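Exocyst complex component EXO70 (Saccharomyces cerevisiae, PDB 2B1E) tethers secretory vesicles to sites of exocytosis as a subunit of the exocyst complex and plays a role in assembling that complex. Local coordinates at residues Asp539-Lys542 with His547-Tyr550; Ser524-Met529 with Asp553-Val558; Arg385-Ala390 with Gln411-Phe416. All coordinates share one frame; numbering follows the deposited sequence.

In the fold
All three contacts belong to the C-terminal half of a long, mostly helical rod and lie on the same side of the centre of the chain. Contact 1 is nested in the loop that contact 2 closes: helix 512-537 and helix 552-563 pack in contact 2, and the connection between them folds back on itself in contact 1. Their centres are about 17 Å apart and they touch, Y550 CG lying 3.9 Å from L555 CD1. Contact 3, which joins helix 364-391 to helix 410-429, comes earlier in the chain. Its nearest atoms are about 11 Å from contact 2 and about 16 Å from contact 1, so it touches neither and is a separate helix-helix contact of the same rod.

Contact 1 of 3, residues Asp539-Lys542 with His547-Tyr550; sequences DSFK and HIKY
F541 and H547 bring the two segments closest, their CA atoms 7.3 Å apart, where the irregular connection after helix 512-537 turns back before helix 552-563 begins. This is an interhelical loop folded back near the end of an elongated, mostly helical rod, with no hydrogen bond between 539-542 and 547-550; side-chain packing joins them. The phenyl ring of F541 is at the centre of the contact. H547 CB sits over the middle of one face in a CH-pi contact, 3.7 Å from the ring centroid and only 3° off the ring normal, while S540 CB covers the opposite face. The imidazole continues from that CB in a plane only 8° from that of F541, but the rings are offset along their planes, with centroids 4.7 Å from each other. Overlap is therefore slight, the closest point being F541 CD1 to H547 CG at 3.7 Å. A flat aromatic suits position 541 because it offers both faces to aliphatic carbon and its rim to a third residue. H547 CG stands beside its own backbone N (chi1 -51°), and the turn about the next bond brings ND1 near F541 CB. Replacing F541 by an alanine would probably deprive H547 CB and I548 CD1 of their common surface and leave the imidazole freer to turn. Outside the pair, K487 of helix 483-504 touches both F541 and H547. Being branched and wholly apolar, I548 can touch both Y530 and Y534 of helix 512-537 and the phenyl rim, which its CD1 meets near the ring plane, 4.0 Å from F541 CE2.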
ATOM      1  N   ASP A 539     -32.957 -13.470 -60.924  1.00 15.52           N
ATOM      2  CA  ASP A 539     -33.613 -13.615 -62.214  1.00 16.30           C
ATOM      3  C   ASP A 539     -32.961 -14.599 -63.172  1.00 16.17           C
ATOM      4  O   ASP A 539     -33.226 -14.564 -64.373  1.00 14.95           O
ATOM      5  CB  ASP A 539     -33.778 -12.247 -62.878  1.00 17.27           C
ATOM      6  CG  ASP A 539     -34.791 -11.381 -62.158  1.00 19.51           C
ATOM      7  OD1 ASP A 539     -35.814 -11.939 -61.712  1.00 19.39           O
ATOM      8  OD2 ASP A 539     -34.574 -10.155 -62.046  1.00 19.65           O
ATOM      9  N   SER A 540     -32.109 -15.477 -62.643  1.00 16.25           N
ATOM     10  CA  SER A 540     -31.473 -16.491 -63.475  1.00 18.74           C
ATOM     11  C   SER A 540     -32.485 -17.623 -63.655  1.00 19.90           C
ATOM     12  O   SER A 540     -32.336 -18.462 -64.537  1.00 20.38           O
ATOM     13  CB  SER A 540     -30.210 -17.043 -62.804  1.00 21.89           C
ATOM     14  OG  SER A 540     -29.250 -16.025 -62.577  1.00 21.08           O
ATOM     15  N   PHE A 541     -33.523 -17.623 -62.819  1.00 18.15           N
ATOM     16  CA  PHE A 541     -34.559 -18.661 -62.857  1.00 19.62           C
ATOM     17  C   PHE A 541     -35.945 -18.073 -63.154  1.00 19.61           C
ATOM     18  O   PHE A 541     -36.200 -16.906 -62.866  1.00 18.93           O
ATOM     19  CB  PHE A 541     -34.585 -19.387 -61.507  1.00 19.26           C
ATOM     20  CG  PHE A 541     -33.227 -19.779 -61.011  1.00 17.50           C
ATOM     21  CD1 PHE A 541     -32.535 -20.828 -61.600  1.00 18.94           C
ATOM     22  CD2 PHE A 541     -32.620 -19.067 -59.983  1.00 18.37           C
ATOM     23  CE1 PHE A 541     -31.256 -21.161 -61.179  1.00 19.66           C
ATOM     24  CE2 PHE A 541     -31.340 -19.388 -59.550  1.00 19.55           C
ATOM     25  CZ  PHE A 541     -30.652 -20.438 -60.149  1.00 19.04           C
ATOM     26  N   LYS A 542     -36.841 -18.872 -63.735  1.00 22.57           N
ATOM     27  CA  LYS A 542     -38.188 -18.373 -64.026  1.00 25.09           C
ATOM     28  C   LYS A 542     -38.969 -18.146 -62.733  1.00 25.61           C
ATOM     29  O   LYS A 542     -39.706 -17.166 -62.600  1.00 27.16           O
ATOM     30  CB  LYS A 542     -38.954 -19.346 -64.925  1.00 28.02           C
ATOM     31  CG  LYS A 542     -40.403 -18.927 -65.168  1.00 30.04           C
ATOM     32  CD  LYS A 542     -40.725 -18.824 -66.649  1.00 33.74           C
ATOM     33  CE  LYS A 542     -40.612 -20.165 -67.346  1.00 34.71           C
ATOM     34  NZ  LYS A 542     -40.859 -20.040 -68.815  1.00 35.64           N
ATOM     35  N   HIS A 547     -35.504 -22.464 -56.765  1.00 25.13           N
ATOM     36  CA  HIS A 547     -34.080 -22.767 -56.824  1.00 22.55           C
ATOM     37  C   HIS A 547     -33.242 -22.032 -55.798  1.00 21.45           C
ATOM     38  O   HIS A 547     -32.054 -22.305 -55.642  1.00 21.55           O
ATOM     39  CB  HIS A 547     -33.551 -22.472 -58.228  1.00 24.27           C
ATOM     40  CG  HIS A 547     -34.364 -23.104 -59.312  1.00 24.40           C
ATOM     41  ND1 HIS A 547     -35.577 -22.598 -59.721  1.00 26.19           N
ATOM     42  CD2 HIS A 547     -34.165 -24.232 -60.033  1.00 24.45           C
ATOM     43  CE1 HIS A 547     -36.092 -23.386 -60.646  1.00 25.11           C
ATOM     44  NE2 HIS A 547     -35.254 -24.386 -60.854  1.00 25.42           N
ATOM     45  N   ILE A 548     -33.866 -21.095 -55.102  1.00 19.31           N
ATOM     46  CA  ILE A 548     -33.182 -20.324 -54.081  1.00 16.79           C
ATOM     47  C   ILE A 548     -33.942 -20.510 -52.773  1.00 16.04           C
ATOM     48  O   ILE A 548     -35.070 -20.054 -52.627  1.00 14.53           O
ATOM     49  CB  ILE A 548     -33.140 -18.841 -54.468  1.00 15.60           C
ATOM     50  CG1 ILE A 548     -32.272 -18.663 -55.718  1.00 13.66           C
ATOM     51  CG2 ILE A 548     -32.595 -18.021 -53.315  1.00 18.05           C
ATOM     52  CD1 ILE A 548     -32.366 -17.273 -56.340  1.00 13.45           C
ATOM     53  N   LYS A 549     -33.310 -21.181 -51.817  1.00 16.96           N
ATOM     54  CA  LYS A 549     -33.945 -21.458 -50.532  1.00 16.02           C
ATOM     55  C   LYS A 549     -34.447 -20.243 -49.753  1.00 16.27           C
ATOM     56  O   LYS A 549     -35.578 -20.247 -49.257  1.00 13.34           O
ATOM     57  CB  LYS A 549     -32.989 -22.280 -49.648  1.00 17.25           C
ATOM     58  CG  LYS A 549     -33.618 -22.837 -48.375  1.00 18.71           C
ATOM     59  CD  LYS A 549     -32.696 -23.839 -47.683  1.00 19.80           C
ATOM     60  CE  LYS A 549     -33.341 -24.426 -46.437  1.00 22.10           C
ATOM     61  NZ  LYS A 549     -32.480 -25.473 -45.810  1.00 21.60           N
ATOM     62  N   TYR A 550     -33.624 -19.203 -49.648  1.00 14.10           N
ATOM     63  CA  TYR A 550     -34.000 -18.018 -48.883  1.00 14.78           C
ATOM     64  C   TYR A 550     -34.095 -16.702 -49.642  1.00 14.81           C
ATOM     65  O   TYR A 550     -33.207 -16.357 -50.426  1.00 13.68           O
ATOM     66  CB  TYR A 550     -33.002 -17.774 -47.741  1.00 14.71           C
ATOM     67  CG  TYR A 550     -32.762 -18.927 -46.801  1.00 16.19           C
ATOM     68  CD1 TYR A 550     -33.660 -19.221 -45.776  1.00 18.32           C
ATOM     69  CD2 TYR A 550     -31.608 -19.702 -46.907  1.00 15.32           C
ATOM     70  CE1 TYR A 550     -33.404 -20.258 -44.873  1.00 19.24           C
ATOM     71  CE2 TYR A 550     -31.348 -20.733 -46.015  1.00 15.46           C
ATOM     72  CZ  TYR A 550     -32.242 -21.004 -45.001  1.00 16.71           C
ATOM     73  OH  TYR A 550     -31.961 -22.007 -44.102  1.00 20.23           O
TER

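Contact 2 of 3, residues Ser524-Met529 with Asp553-Val558; sequences SLVMPM and DELTTV
The segments 524-529 and 553-558 run antiparallel, their axes at 168° and 10.4 Å apart, with M527 and T556 nearest by CA. They pair helix 512-537 with helix 552-563, the last two helices of the chain, as an antiparallel helical hairpin. The first helix is kinked at P528, whose ring nitrogen has no hydrogen to give to the turn before. Packing is carried by M527, whose flexible, unbranched chain can reach two residues of the facing helix. It bends at both chi2 (-46°) and chi3 (-48°), and this curl lays the sulfur beside L555 and turns the terminal methyl to T556. M527 and L555 lie alongside one another, pointing opposite ways, with M527 SD 3.9 Å from L555 CD2. The same leucine methyl also meets V526 CG1 at 4.1 Å, the two side chains being nearly perpendicular. The forked end of L555 suits this place: CD2 serves both residues of helix 512-537, and the side chain also touches F493 and F497 of helix 483-504. V526 in turn touches W460 of helix 440-473, so the hairpin is packed against further helices of the bundle. T556 lies at the margin, where a small hydroxyl side chain can border the thioether and still satisfy its polar atom within its own helix. Its OG1 stands beside the backbone N and hydrogen-bonds to the carbonyl O of P552, one turn earlier. The closest approach between the segments is a van der Waals contact to that same oxygen, M527 CE 3.4 Å from T556 OG1.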
ATOM      1  N   SER A 524     -25.282  -6.732 -39.847  1.00 15.18           N
ATOM      2  CA  SER A 524     -24.572  -5.757 -40.681  1.00 16.63           C
ATOM      3  C   SER A 524     -23.640  -6.411 -41.694  1.00 17.96           C
ATOM      4  O   SER A 524     -23.398  -5.875 -42.778  1.00 16.45           O
ATOM      5  CB  SER A 524     -23.731  -4.805 -39.814  1.00 18.18           C
ATOM      6  OG  SER A 524     -24.505  -3.723 -39.333  1.00 17.80           O
ATOM      7  N   LEU A 525     -23.108  -7.569 -41.330  1.00 14.97           N
ATOM      8  CA  LEU A 525     -22.177  -8.283 -42.185  1.00 17.48           C
ATOM      9  C   LEU A 525     -22.870  -9.160 -43.225  1.00 16.22           C
ATOM     10  O   LEU A 525     -22.529  -9.140 -44.405  1.00 15.50           O
ATOM     11  CB  LEU A 525     -21.268  -9.132 -41.295  1.00 18.33           C
ATOM     12  CG  LEU A 525     -20.014  -9.812 -41.830  1.00 21.87           C
ATOM     13  CD1 LEU A 525     -19.090  -8.795 -42.489  1.00 21.85           C
ATOM     14  CD2 LEU A 525     -19.314 -10.483 -40.653  1.00 23.14           C
ATOM     15  N   VAL A 526     -23.857  -9.921 -42.781  1.00 14.94           N
ATOM     16  CA  VAL A 526     -24.568 -10.833 -43.657  1.00 12.89           C
ATOM     17  C   VAL A 526     -25.649 -10.256 -44.580  1.00 14.61           C
ATOM     18  O   VAL A 526     -25.659 -10.547 -45.780  1.00 11.34           O
ATOM     19  CB  VAL A 526     -25.217 -11.957 -42.826  1.00 14.11           C
ATOM     20  CG1 VAL A 526     -26.065 -12.842 -43.712  1.00 13.43           C
ATOM     21  CG2 VAL A 526     -24.142 -12.771 -42.138  1.00 11.61           C
ATOM     22  N   MET A 527     -26.555  -9.441 -44.039  1.00 10.58           N
ATOM     23  CA  MET A 527     -27.653  -8.957 -44.868  1.00 12.23           C
ATOM     24  C   MET A 527     -27.342  -8.055 -46.060  1.00 11.63           C
ATOM     25  O   MET A 527     -27.876  -8.275 -47.142  1.00 12.35           O
ATOM     26  CB  MET A 527     -28.743  -8.337 -43.991  1.00 12.28           C
ATOM     27  CG  MET A 527     -29.479  -9.370 -43.108  1.00 12.60           C
ATOM     28  SD  MET A 527     -29.987 -10.906 -43.950  1.00 12.94           S
ATOM     29  CE  MET A 527     -30.786 -10.237 -45.466  1.00 16.78           C
ATOM     30  N   PRO A 528     -26.487  -7.034 -45.891  1.00 12.31           N
ATOM     31  CA  PRO A 528     -26.231  -6.213 -47.080  1.00 13.09           C
ATOM     32  C   PRO A 528     -25.694  -7.063 -48.236  1.00 13.67           C
ATOM     33  O   PRO A 528     -26.124  -6.906 -49.377  1.00 14.72           O
ATOM     34  CB  PRO A 528     -25.211  -5.188 -46.577  1.00 16.10           C
ATOM     35  CG  PRO A 528     -25.639  -4.985 -45.139  1.00 15.97           C
ATOM     36  CD  PRO A 528     -25.902  -6.420 -44.683  1.00 13.41           C
ATOM     37  N   MET A 529     -24.775  -7.975 -47.935  1.00 14.03           N
ATOM     38  CA  MET A 529     -24.205  -8.825 -48.974  1.00 14.82           C
ATOM     39  C   MET A 529     -25.212  -9.787 -49.596  1.00 14.62           C
ATOM     40  O   MET A 529     -25.251  -9.941 -50.815  1.00 12.66           O
ATOM     41  CB  MET A 529     -23.019  -9.635 -48.440  1.00 17.46           C
ATOM     42  CG  MET A 529     -22.299 -10.392 -49.545  1.00 20.74           C
ATOM     43  SD  MET A 529     -20.846 -11.272 -48.996  1.00 28.28           S
ATOM     44  CE  MET A 529     -19.710  -9.835 -48.673  1.00 23.50           C
ATOM     45  N   ASP A 553     -35.684 -11.488 -47.086  1.00 12.59           N
ATOM     46  CA  ASP A 553     -36.600 -11.357 -45.961  1.00 12.26           C
ATOM     47  C   ASP A 553     -36.650 -12.636 -45.135  1.00 11.51           C
ATOM     48  O   ASP A 553     -36.797 -12.587 -43.919  1.00 10.37           O
ATOM     49  CB  ASP A 553     -38.014 -10.994 -46.438  1.00  8.92           C
ATOM     50  CG  ASP A 553     -38.134  -9.540 -46.846  1.00 14.04           C
ATOM     51  OD1 ASP A 553     -37.208  -8.763 -46.523  1.00 14.74           O
ATOM     52  OD2 ASP A 553     -39.156  -9.169 -47.475  1.00 13.10           O
ATOM     53  N   GLU A 554     -36.535 -13.784 -45.794  1.00 12.59           N
ATOM     54  CA  GLU A 554     -36.564 -15.047 -45.067  1.00 13.45           C
ATOM     55  C   GLU A 554     -35.272 -15.182 -44.273  1.00 14.57           C
ATOM     56  O   GLU A 554     -35.278 -15.609 -43.117  1.00 14.26           O
ATOM     57  CB  GLU A 554     -36.738 -16.215 -46.045  1.00 14.08           C
ATOM     58  CG  GLU A 554     -38.170 -16.375 -46.505  1.00 17.02           C
ATOM     59  CD  GLU A 554     -38.332 -17.282 -47.711  1.00 18.47           C
ATOM     60  OE1 GLU A 554     -39.486 -17.634 -48.017  1.00 23.46           O
ATOM     61  OE2 GLU A 554     -37.327 -17.635 -48.365  1.00 19.32           O
ATOM     62  N   LEU A 555     -34.160 -14.806 -44.896  1.00 13.22           N
ATOM     63  CA  LEU A 555     -32.872 -14.881 -44.236  1.00 10.57           C
ATOM     64  C   LEU A 555     -32.903 -13.953 -43.033  1.00 11.71           C
ATOM     65  O   LEU A 555     -32.431 -14.300 -41.959  1.00 12.06           O
ATOM     66  CB  LEU A 555     -31.759 -14.451 -45.190  1.00 11.63           C
ATOM     67  CG  LEU A 555     -30.386 -14.983 -44.776  1.00 10.91           C
ATOM     68  CD1 LEU A 555     -30.393 -16.504 -44.917  1.00 10.79           C
ATOM     69  CD2 LEU A 555     -29.298 -14.380 -45.650  1.00 12.16           C
ATOM     70  N   THR A 556     -33.462 -12.762 -43.224  1.00 12.42           N
ATOM     71  CA  THR A 556     -33.564 -11.787 -42.148  1.00 13.42           C
ATOM     72  C   THR A 556     -34.285 -12.385 -40.937  1.00 13.71           C
ATOM     73  O   THR A 556     -33.854 -12.213 -39.806  1.00 14.69           O
ATOM     74  CB  THR A 556     -34.341 -10.508 -42.601  1.00 14.26           C
ATOM     75  OG1 THR A 556     -33.578  -9.806 -43.590  1.00 14.28           O
ATOM     76  CG2 THR A 556     -34.573  -9.580 -41.424  1.00 16.09           C
ATOM     77  N   THR A 557     -35.384 -13.083 -41.183  1.00 14.42           N
ATOM     78  CA  THR A 557     -36.163 -13.679 -40.101  1.00 15.08           C
ATOM     79  C   THR A 557     -35.343 -14.673 -39.291  1.00 15.22           C
ATOM     80  O   THR A 557     -35.404 -14.683 -38.058  1.00 13.19           O
ATOM     81  CB  THR A 557     -37.434 -14.365 -40.660  1.00 15.43           C
ATOM     82  OG1 THR A 557     -38.205 -13.397 -41.379  1.00 13.68           O
ATOM     83  CG2 THR A 557     -38.295 -14.938 -39.533  1.00 17.15           C
ATOM     84  N   VAL A 558     -34.568 -15.506 -39.982  1.00 15.70           N
ATOM     85  CA  VAL A 558     -33.729 -16.488 -39.309  1.00 15.46           C
ATOM     86  C   VAL A 558     -32.751 -15.772 -38.394  1.00 14.50           C
ATOM     87  O   VAL A 558     -32.627 -16.097 -37.216  1.00 13.76           O
ATOM     88  CB  VAL A 558     -32.931 -17.325 -40.323  1.00 14.94           C
ATOM     89  CG1 VAL A 558     -31.920 -18.194 -39.601  1.00 13.02           C
ATOM     90  CG2 VAL A 558     -33.881 -18.170 -41.134  1.00 16.48           C
TER

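Contact 3 of 3, residues Arg385-Ala390 with Gln411-Phe416; sequences RKAQIA and QRIGFF
A387 fits its methyl group between I413 and F416, about one helical turn apart on the facing helix, and this apolar contact lies at the centre of an antiparallel helix pair. Helix 364-391 and helix 410-429 are packed in the C-terminal helical stack of EXO70; over these segments their axes cross at 146° with a closest approach of 10.3 Å. In the first shell A387 CB lies 4.1 Å from I413 CG1 and 4.0 Å from F416 CD2. The phenyl ring receives the methyl obliquely. An alanine suits 387 because its CA comes to 6.6 Å from that of I413, which brings the two backbones close enough for a one-carbon side chain to touch both I413 and F416. F416 reaches across because its CG stands anti to the backbone N (chi1 173°), pointing the ring out from its helix toward the other. Beside this, Q388 lies across I413 and offers its aliphatic part to the isoleucine tip. The next shell fixes that glutamine. Its NE2 hydrogen-bonds to E384 OE2 one turn earlier, and its OE1 accepts from the backbone N of D398, so the buried amide is held at both ends while the chain below it serves as apolar packing. I413 also touches E384 and L391, which extends its contact along helix 364-391. An isoleucine suits this place by its CG1-CD1 arm: CG1 meets the alanine, and I413 CD1 continues to the glutamine, 3.7 Å from Q388 CG.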
ATOM      1  N   ARG A 385      -5.351 -18.562 -23.813  1.00 14.80           N
ATOM      2  CA  ARG A 385      -4.255 -19.487 -24.067  1.00 18.25           C
ATOM      3  C   ARG A 385      -4.642 -20.897 -23.623  1.00 16.94           C
ATOM      4  O   ARG A 385      -4.462 -21.864 -24.362  1.00 17.63           O
ATOM      5  CB  ARG A 385      -2.990 -19.035 -23.326  1.00 20.34           C
ATOM      6  CG  ARG A 385      -1.839 -20.030 -23.418  1.00 26.49           C
ATOM      7  CD  ARG A 385      -0.548 -19.481 -22.830  1.00 27.16           C
ATOM      8  NE  ARG A 385       0.032 -18.418 -23.651  1.00 31.02           N
ATOM      9  CZ  ARG A 385      -0.206 -17.117 -23.493  1.00 32.64           C
ATOM     10  NH1 ARG A 385      -1.021 -16.693 -22.534  1.00 33.36           N
ATOM     11  NH2 ARG A 385       0.370 -16.235 -24.299  1.00 33.16           N
ATOM     12  N   LYS A 386      -5.184 -21.007 -22.418  1.00 16.15           N
ATOM     13  CA  LYS A 386      -5.597 -22.300 -21.900  1.00 15.83           C
ATOM     14  C   LYS A 386      -6.704 -22.913 -22.749  1.00 13.63           C
ATOM     15  O   LYS A 386      -6.705 -24.113 -23.009  1.00 15.09           O
ATOM     16  CB  LYS A 386      -6.080 -22.175 -20.462  1.00 18.34           C
ATOM     17  CG  LYS A 386      -6.584 -23.500 -19.917  1.00 21.69           C
ATOM     18  CD  LYS A 386      -7.146 -23.369 -18.543  1.00 26.70           C
ATOM     19  CE  LYS A 386      -8.518 -22.735 -18.540  1.00 26.69           C
ATOM     20  NZ  LYS A 386      -9.040 -22.732 -17.150  1.00 30.04           N
ATOM     21  N   ALA A 387      -7.640 -22.086 -23.190  1.00 12.93           N
ATOM     22  CA  ALA A 387      -8.735 -22.570 -24.016  1.00 13.20           C
ATOM     23  C   ALA A 387      -8.198 -23.114 -25.341  1.00 12.61           C
ATOM     24  O   ALA A 387      -8.639 -24.159 -25.807  1.00 10.63           O
ATOM     25  CB  ALA A 387      -9.735 -21.454 -24.272  1.00 11.18           C
ATOM     26  N   GLN A 388      -7.245 -22.407 -25.943  1.00 11.98           N
ATOM     27  CA  GLN A 388      -6.673 -22.861 -27.208  1.00 13.09           C
ATOM     28  C   GLN A 388      -5.955 -24.208 -27.053  1.00 13.23           C
ATOM     29  O   GLN A 388      -6.072 -25.090 -27.906  1.00 13.69           O
ATOM     30  CB  GLN A 388      -5.718 -21.801 -27.778  1.00 13.62           C
ATOM     31  CG  GLN A 388      -6.458 -20.680 -28.514  1.00 15.04           C
ATOM     32  CD  GLN A 388      -5.543 -19.822 -29.370  1.00 14.78           C
ATOM     33  OE1 GLN A 388      -4.690 -20.334 -30.086  1.00 14.89           O
ATOM     34  NE2 GLN A 388      -5.736 -18.511 -29.313  1.00 12.79           N
ATOM     35  N   ILE A 389      -5.216 -24.357 -25.962  1.00 14.34           N
ATOM     36  CA  ILE A 389      -4.488 -25.595 -25.684  1.00 16.26           C
ATOM     37  C   ILE A 389      -5.478 -26.728 -25.403  1.00 16.92           C
ATOM     38  O   ILE A 389      -5.222 -27.892 -25.715  1.00 15.65           O
ATOM     39  CB  ILE A 389      -3.568 -25.419 -24.453  1.00 15.92           C
ATOM     40  CG1 ILE A 389      -2.457 -24.414 -24.781  1.00 18.16           C
ATOM     41  CG2 ILE A 389      -2.984 -26.754 -24.032  1.00 19.12           C
ATOM     42  CD1 ILE A 389      -1.567 -24.081 -23.610  1.00 20.28           C
ATOM     43  N   ALA A 390      -6.608 -26.376 -24.805  1.00 16.21           N
ATOM     44  CA  ALA A 390      -7.639 -27.351 -24.481  1.00 16.33           C
ATOM     45  C   ALA A 390      -8.367 -27.852 -25.729  1.00 14.98           C
ATOM     46  O   ALA A 390      -8.660 -29.040 -25.834  1.00 15.10           O
ATOM     47  CB  ALA A 390      -8.644 -26.737 -23.508  1.00 15.75           C
ATOM     48  N   GLN A 411     -15.180 -18.782 -32.354  1.00 13.04           N
ATOM     49  CA  GLN A 411     -16.521 -18.466 -31.882  1.00 12.76           C
ATOM     50  C   GLN A 411     -16.703 -18.870 -30.423  1.00 11.27           C
ATOM     51  O   GLN A 411     -17.136 -18.059 -29.606  1.00  6.10           O
ATOM     52  CB  GLN A 411     -17.583 -19.150 -32.758  1.00 12.94           C
ATOM     53  CG  GLN A 411     -19.020 -18.852 -32.303  1.00 12.31           C
ATOM     54  CD  GLN A 411     -20.054 -19.318 -33.311  1.00 13.78           C
ATOM     55  OE1 GLN A 411     -20.062 -20.480 -33.718  1.00 15.48           O
ATOM     56  NE2 GLN A 411     -20.928 -18.412 -33.719  1.00 10.81           N
ATOM     57  N   ARG A 412     -16.355 -20.116 -30.098  1.00  8.60           N
ATOM     58  CA  ARG A 412     -16.483 -20.620 -28.728  1.00  9.58           C
ATOM     59  C   ARG A 412     -15.521 -19.952 -27.749  1.00 10.01           C
ATOM     60  O   ARG A 412     -15.907 -19.621 -26.624  1.00 10.16           O
ATOM     61  CB  ARG A 412     -16.261 -22.140 -28.684  1.00 11.52           C
ATOM     62  CG  ARG A 412     -16.315 -22.686 -27.261  1.00 12.97           C
ATOM     63  CD  ARG A 412     -16.081 -24.187 -27.134  1.00 11.55           C
ATOM     64  NE  ARG A 412     -16.148 -24.565 -25.720  1.00 13.78           N
ATOM     65  CZ  ARG A 412     -15.992 -25.797 -25.248  1.00 15.59           C
ATOM     66  NH1 ARG A 412     -15.752 -26.811 -26.073  1.00 13.93           N
ATOM     67  NH2 ARG A 412     -16.077 -26.016 -23.944  1.00 15.51           N
ATOM     68  N   ILE A 413     -14.264 -19.783 -28.160  1.00  8.21           N
ATOM     69  CA  ILE A 413     -13.280 -19.142 -27.304  1.00 10.50           C
ATOM     70  C   ILE A 413     -13.713 -17.694 -27.070  1.00 10.91           C
ATOM     71  O   ILE A 413     -13.624 -17.181 -25.948  1.00 11.41           O
ATOM     72  CB  ILE A 413     -11.867 -19.192 -27.940  1.00 10.83           C
ATOM     73  CG1 ILE A 413     -11.365 -20.640 -27.959  1.00 12.30           C
ATOM     74  CG2 ILE A 413     -10.913 -18.280 -27.165  1.00 12.08           C
ATOM     75  CD1 ILE A 413     -10.147 -20.891 -28.890  1.00 13.69           C
ATOM     76  N   GLY A 414     -14.209 -17.044 -28.118  1.00 10.21           N
ATOM     77  CA  GLY A 414     -14.668 -15.672 -27.962  1.00 11.37           C
ATOM     78  C   GLY A 414     -15.778 -15.579 -26.925  1.00 11.36           C
ATOM     79  O   GLY A 414     -15.785 -14.690 -26.069  1.00 11.90           O
ATOM     80  N   PHE A 415     -16.720 -16.512 -27.003  1.00 11.31           N
ATOM     81  CA  PHE A 415     -17.851 -16.561 -26.075  1.00  9.36           C
ATOM     82  C   PHE A 415     -17.349 -16.805 -24.649  1.00  8.78           C
ATOM     83  O   PHE A 415     -17.746 -16.115 -23.703  1.00 13.09           O
ATOM     84  CB  PHE A 415     -18.806 -17.682 -26.502  1.00  8.57           C
ATOM     85  CG  PHE A 415     -19.968 -17.885 -25.561  1.00 10.85           C
ATOM     86  CD1 PHE A 415     -21.021 -16.972 -25.526  1.00 11.25           C
ATOM     87  CD2 PHE A 415     -20.002 -18.983 -24.705  1.00  8.17           C
ATOM     88  CE1 PHE A 415     -22.098 -17.148 -24.646  1.00 11.14           C
ATOM     89  CE2 PHE A 415     -21.078 -19.172 -23.819  1.00 13.36           C
ATOM     90  CZ  PHE A 415     -22.127 -18.249 -23.791  1.00 10.23           C
ATOM     91  N   PHE A 416     -16.485 -17.803 -24.495  1.00  9.20           N
ATOM     92  CA  PHE A 416     -15.913 -18.140 -23.192  1.00 11.34           C
ATOM     93  C   PHE A 416     -15.253 -16.920 -22.535  1.00 11.69           C
ATOM     94  O   PHE A 416     -15.541 -16.601 -21.376  1.00 14.67           O
ATOM     95  CB  PHE A 416     -14.916 -19.299 -23.372  1.00 11.72           C
ATOM     96  CG  PHE A 416     -14.127 -19.652 -22.137  1.00 11.27           C
ATOM     97  CD1 PHE A 416     -14.767 -19.948 -20.927  1.00  8.16           C
ATOM     98  CD2 PHE A 416     -12.741 -19.728 -22.197  1.00  9.77           C
ATOM     99  CE1 PHE A 416     -14.033 -20.314 -19.799  1.00  7.61           C
ATOM    100  CE2 PHE A 416     -11.985 -20.098 -21.073  1.00 10.47           C
ATOM    101  CZ  PHE A 416     -12.631 -20.392 -19.871  1.00 12.26           C
TER